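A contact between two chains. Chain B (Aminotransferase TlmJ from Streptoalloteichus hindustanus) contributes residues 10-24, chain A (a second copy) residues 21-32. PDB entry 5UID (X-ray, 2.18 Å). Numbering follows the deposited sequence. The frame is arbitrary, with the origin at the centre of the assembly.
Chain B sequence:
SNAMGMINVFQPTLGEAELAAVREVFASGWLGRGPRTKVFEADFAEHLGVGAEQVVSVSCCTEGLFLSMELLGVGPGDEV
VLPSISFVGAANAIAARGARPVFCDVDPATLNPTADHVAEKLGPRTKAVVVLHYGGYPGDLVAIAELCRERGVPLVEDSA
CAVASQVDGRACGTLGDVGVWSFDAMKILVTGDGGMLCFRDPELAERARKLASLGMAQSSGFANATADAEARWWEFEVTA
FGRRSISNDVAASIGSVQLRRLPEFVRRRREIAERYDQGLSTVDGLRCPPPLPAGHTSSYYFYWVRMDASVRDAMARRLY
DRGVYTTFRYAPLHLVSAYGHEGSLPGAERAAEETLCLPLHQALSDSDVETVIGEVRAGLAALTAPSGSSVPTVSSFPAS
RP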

# COMPACT_ATOMS: atom_id res chain seq x y z
N PHE B 10 -19.17 6.53 -9.37
CA PHE B 10 -17.77 6.81 -9.66
C PHE B 10 -17.31 5.88 -10.77
O PHE B 10 -17.80 4.76 -10.91
CB PHE B 10 -16.89 6.60 -8.42
CG PHE B 10 -17.48 7.18 -7.16
CD1 PHE B 10 -17.55 8.55 -6.97
CD2 PHE B 10 -17.96 6.34 -6.16
CE1 PHE B 10 -18.09 9.08 -5.81
CE2 PHE B 10 -18.50 6.87 -5.00
CZ PHE B 10 -18.57 8.23 -4.83
N GLN B 11 -16.36 6.37 -11.57
CA GLN B 11 -15.78 5.56 -12.64
C GLN B 11 -14.53 6.23 -13.19
O GLN B 11 -14.56 7.43 -13.51
CB GLN B 11 -16.80 5.33 -13.76
CG GLN B 11 -16.38 4.28 -14.77
CD GLN B 11 -17.54 3.80 -15.62
OE1 GLN B 11 -18.69 3.83 -15.20
NE2 GLN B 11 -17.23 3.35 -16.83
N PRO B 12 -13.43 5.51 -13.31
CA PRO B 12 -12.22 6.06 -13.92
C PRO B 12 -12.21 5.83 -15.42
O PRO B 12 -12.91 4.96 -15.95
CB PRO B 12 -11.10 5.28 -13.23
CG PRO B 12 -11.72 3.92 -13.02
CD PRO B 12 -13.20 4.15 -12.79
N THR B 13 -11.39 6.62 -16.11
CA THR B 13 -11.21 6.50 -17.56
C THR B 13 -9.72 6.34 -17.85
O THR B 13 -8.99 7.33 -17.95
CB THR B 13 -11.79 7.70 -18.31
OG1 THR B 13 -11.22 8.92 -17.81
CG2 THR B 13 -13.31 7.75 -18.16
N LEU B 14 -9.28 5.10 -17.98
CA LEU B 14 -7.92 4.77 -18.40
C LEU B 14 -8.00 3.96 -19.69
O LEU B 14 -8.91 3.15 -19.86
CB LEU B 14 -7.17 3.99 -17.32
CG LEU B 14 -6.67 4.77 -16.09
CD1 LEU B 14 -7.81 5.17 -15.14
CD2 LEU B 14 -5.61 3.97 -15.35
N GLY B 15 -7.04 4.19 -20.59
CA GLY B 15 -7.06 3.57 -21.91
C GLY B 15 -5.69 3.39 -22.49
O GLY B 15 -4.72 3.11 -21.77
N GLU B 16 -5.58 3.57 -23.82
CA GLU B 16 -4.35 3.24 -24.53
C GLU B 16 -3.19 4.13 -24.11
O GLU B 16 -2.04 3.67 -24.10
CB GLU B 16 -4.58 3.33 -26.04
CG GLU B 16 -5.47 2.24 -26.59
CD GLU B 16 -4.89 0.85 -26.40
OE1 GLU B 16 -3.67 0.68 -26.61
OE2 GLU B 16 -5.66 -0.06 -26.03
N ALA B 17 -3.45 5.40 -23.79
CA ALA B 17 -2.37 6.28 -23.35
C ALA B 17 -1.75 5.76 -22.06
O ALA B 17 -0.52 5.68 -21.94
CB ALA B 17 -2.89 7.71 -23.16
N GLU B 18 -2.58 5.40 -21.08
CA GLU B 18 -2.06 4.83 -19.84
C GLU B 18 -1.41 3.48 -20.09
O GLU B 18 -0.38 3.16 -19.48
CB GLU B 18 -3.18 4.72 -18.81
CG GLU B 18 -3.71 6.05 -18.29
CD GLU B 18 -4.66 6.73 -19.27
OE1 GLU B 18 -5.01 6.10 -20.29
OE2 GLU B 18 -5.06 7.89 -19.02
N LEU B 19 -1.99 2.67 -20.98
CA LEU B 19 -1.40 1.37 -21.29
C LEU B 19 -0.03 1.53 -21.92
O LEU B 19 0.89 0.76 -21.63
CB LEU B 19 -2.33 0.57 -22.20
CG LEU B 19 -2.05 -0.93 -22.30
CD1 LEU B 19 -2.36 -1.62 -20.98
CD2 LEU B 19 -2.84 -1.55 -23.44
N ALA B 20 0.13 2.53 -22.80
CA ALA B 20 1.42 2.76 -23.43
C ALA B 20 2.47 3.15 -22.39
O ALA B 20 3.65 2.78 -22.52
CB ALA B 20 1.30 3.84 -24.50
N ALA B 21 2.07 3.90 -21.36
CA ALA B 21 3.00 4.21 -20.28
C ALA B 21 3.40 2.96 -19.51
O ALA B 21 4.57 2.78 -19.18
CB ALA B 21 2.37 5.24 -19.33
N VAL B 22 2.43 2.08 -19.22
CA VAL B 22 2.74 0.82 -18.56
C VAL B 22 3.70 -0.00 -19.41
O VAL B 22 4.64 -0.62 -18.90
CB VAL B 22 1.45 0.04 -18.26
CG1 VAL B 22 1.76 -1.29 -17.58
CG2 VAL B 22 0.51 0.88 -17.40
N ARG B 23 3.48 -0.01 -20.73
CA ARG B 23 4.34 -0.78 -21.63
C ARG B 23 5.80 -0.37 -21.49
O ARG B 23 6.69 -1.23 -21.42
CB ARG B 23 3.88 -0.59 -23.08
CG ARG B 23 4.77 -1.29 -24.10
CD ARG B 23 4.29 -1.03 -25.52
NE ARG B 23 2.94 -1.53 -25.75
CZ ARG B 23 2.65 -2.78 -26.09
NH1 ARG B 23 3.63 -3.67 -26.25
NH2 ARG B 23 1.40 -3.15 -26.28
N GLU B 24 6.08 0.93 -21.44
CA GLU B 24 7.45 1.39 -21.30
C GLU B 24 8.05 0.95 -19.97
O GLU B 24 9.23 0.58 -19.90
CB GLU B 24 7.52 2.92 -21.44
CG GLU B 24 7.24 3.42 -22.85
CD GLU B 24 7.32 4.93 -22.97
OE1 GLU B 24 7.22 5.62 -21.94
OE2 GLU B 24 7.48 5.43 -24.11
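Chain A (21-32) AVREVFASGWLG

This is a mainly apolar contact between two copies of one protein, centred on Phe A26 and without a hydrogen bond between the two stretches. Chain A is helical from Ala A21, the helix having begun earlier in the chain. Gly A29 then leaves helical geometry with positive phi (75°), and the chain continues as loop through Gly A32. The helix runs nearly antiparallel to chain B helix 16-24, at a crossing angle of 154°. The axes come no closer than 10.3 Å, so side chains fill the space between them.

The register follows from this direction. Leu B19 CA lies 6.7 Å from Arg A23 CA. Leu B14 CA lies 5.5 Å from Phe A26 CA. Pro B12 CA lies 6.1 Å from Gly A29 CA.

Phe A26 has chi1 in the m well and points toward chain B. It loses more area here than any other residue, 104 of the 576 Å² buried in total. Leu B14 covers one face of its ring: Leu B14 CB makes a CH-pi contact 3.9 Å from the ring centroid, and Leu B14 CD2 lies 3.6 Å from Phe A26 CZ. Leu B19 N and Gly B15 O lie at the ring edge. These two atoms are already hydrogen-bonded to each other in the first turn of the chain B helix.

Toward the start of the chain A stretch, Val A22 CG1 packs 3.7 Å from Leu B19 CD1. Arg A23 NE lies 3.4 Å from Leu B19 CD2 and forms a long salt bridge with Glu B16 OE2 at 4.0 Å. Arg A23 NH2 also lies 4.4 Å from Arg B23 NH2, a close approach of like charges.

Beyond the helix, Gly A29 O is 3.3 Å from Pro B12 CD. Leu A31 CD1 reaches Pro B12 CG at 3.9 Å, and Leu A31 CD2 reaches Leu B14 CD2 at 3.9 Å.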

# COMPACT_ATOMS: atom_id res chain seq x y z
N ALA A 21 -3.98 -8.17 -19.93
CA ALA A 21 -4.79 -8.22 -18.72
C ALA A 21 -5.10 -6.81 -18.22
O ALA A 21 -6.24 -6.50 -17.88
CB ALA A 21 -4.08 -9.04 -17.63
N VAL A 22 -4.08 -5.95 -18.18
CA VAL A 22 -4.29 -4.56 -17.77
C VAL A 22 -5.27 -3.87 -18.71
O VAL A 22 -6.13 -3.09 -18.27
CB VAL A 22 -2.95 -3.81 -17.70
CG1 VAL A 22 -3.18 -2.34 -17.43
CG2 VAL A 22 -2.05 -4.42 -16.63
N ARG A 23 -5.16 -4.15 -20.01
CA ARG A 23 -6.02 -3.51 -21.00
C ARG A 23 -7.49 -3.79 -20.71
O ARG A 23 -8.32 -2.88 -20.70
CB ARG A 23 -5.65 -3.98 -22.41
CG ARG A 23 -6.41 -3.27 -23.52
CD ARG A 23 -6.11 -3.86 -24.89
NE ARG A 23 -4.69 -3.81 -25.22
CZ ARG A 23 -3.92 -4.88 -25.38
NH1 ARG A 23 -4.44 -6.10 -25.25
NH2 ARG A 23 -2.64 -4.74 -25.69
N GLU A 24 -7.84 -5.06 -20.48
CA GLU A 24 -9.25 -5.39 -20.27
C GLU A 24 -9.75 -4.93 -18.91
O GLU A 24 -10.94 -4.64 -18.75
CB GLU A 24 -9.48 -6.90 -20.46
CG GLU A 24 -8.81 -7.80 -19.45
CD GLU A 24 -9.01 -9.27 -19.76
OE1 GLU A 24 -8.93 -9.64 -20.96
OE2 GLU A 24 -9.27 -10.06 -18.83
N VAL A 25 -8.86 -4.83 -17.92
CA VAL A 25 -9.25 -4.21 -16.65
C VAL A 25 -9.55 -2.73 -16.86
O VAL A 25 -10.54 -2.21 -16.34
CB VAL A 25 -8.16 -4.43 -15.59
CG1 VAL A 25 -8.50 -3.67 -14.31
CG2 VAL A 25 -8.00 -5.90 -15.28
N PHE A 26 -8.70 -2.03 -17.62
CA PHE A 26 -8.97 -0.62 -17.93
C PHE A 26 -10.30 -0.46 -18.64
O PHE A 26 -11.08 0.45 -18.33
CB PHE A 26 -7.84 -0.04 -18.79
CG PHE A 26 -6.58 0.27 -18.04
CD1 PHE A 26 -6.49 0.03 -16.67
CD2 PHE A 26 -5.49 0.82 -18.69
CE1 PHE A 26 -5.33 0.32 -15.98
CE2 PHE A 26 -4.33 1.11 -18.01
CZ PHE A 26 -4.25 0.87 -16.65
N ALA A 27 -10.59 -1.34 -19.60
CA ALA A 27 -11.83 -1.23 -20.36
C ALA A 27 -13.06 -1.52 -19.49
O ALA A 27 -14.12 -0.94 -19.72
CB ALA A 27 -11.80 -2.18 -21.56
N SER A 28 -12.92 -2.41 -18.50
CA SER A 28 -14.06 -2.75 -17.65
C SER A 28 -14.48 -1.59 -16.76
O SER A 28 -15.62 -1.56 -16.29
CB SER A 28 -13.73 -3.95 -16.78
OG SER A 28 -12.90 -3.56 -15.69
N GLY A 29 -13.59 -0.63 -16.50
CA GLY A 29 -13.89 0.47 -15.63
C GLY A 29 -13.90 0.15 -14.15
O GLY A 29 -14.16 1.04 -13.34
N TRP A 30 -13.63 -1.10 -13.77
CA TRP A 30 -13.57 -1.51 -12.37
C TRP A 30 -12.12 -1.86 -12.05
O TRP A 30 -11.66 -2.97 -12.32
CB TRP A 30 -14.49 -2.69 -12.08
CG TRP A 30 -14.69 -2.94 -10.62
CD1 TRP A 30 -13.91 -3.71 -9.80
CD2 TRP A 30 -15.72 -2.40 -9.78
NE1 TRP A 30 -14.39 -3.69 -8.52
CE2 TRP A 30 -15.51 -2.89 -8.48
CE3 TRP A 30 -16.81 -1.55 -10.01
CZ2 TRP A 30 -16.34 -2.57 -7.41
CZ3 TRP A 30 -17.64 -1.23 -8.95
CH2 TRP A 30 -17.40 -1.74 -7.66
N LEU A 31 -11.39 -0.89 -11.48
CA LEU A 31 -9.97 -1.07 -11.21
C LEU A 31 -9.68 -1.44 -9.76
O LEU A 31 -8.62 -2.01 -9.49
CB LEU A 31 -9.20 0.20 -11.58
CG LEU A 31 -8.82 0.43 -13.06
CD1 LEU A 31 -10.04 0.49 -13.97
CD2 LEU A 31 -7.99 1.69 -13.21
N GLY A 32 -10.58 -1.13 -8.83
CA GLY A 32 -10.39 -1.48 -7.44
C GLY A 32 -10.60 -2.96 -7.20
O GLY A 32 -10.78 -3.76 -8.11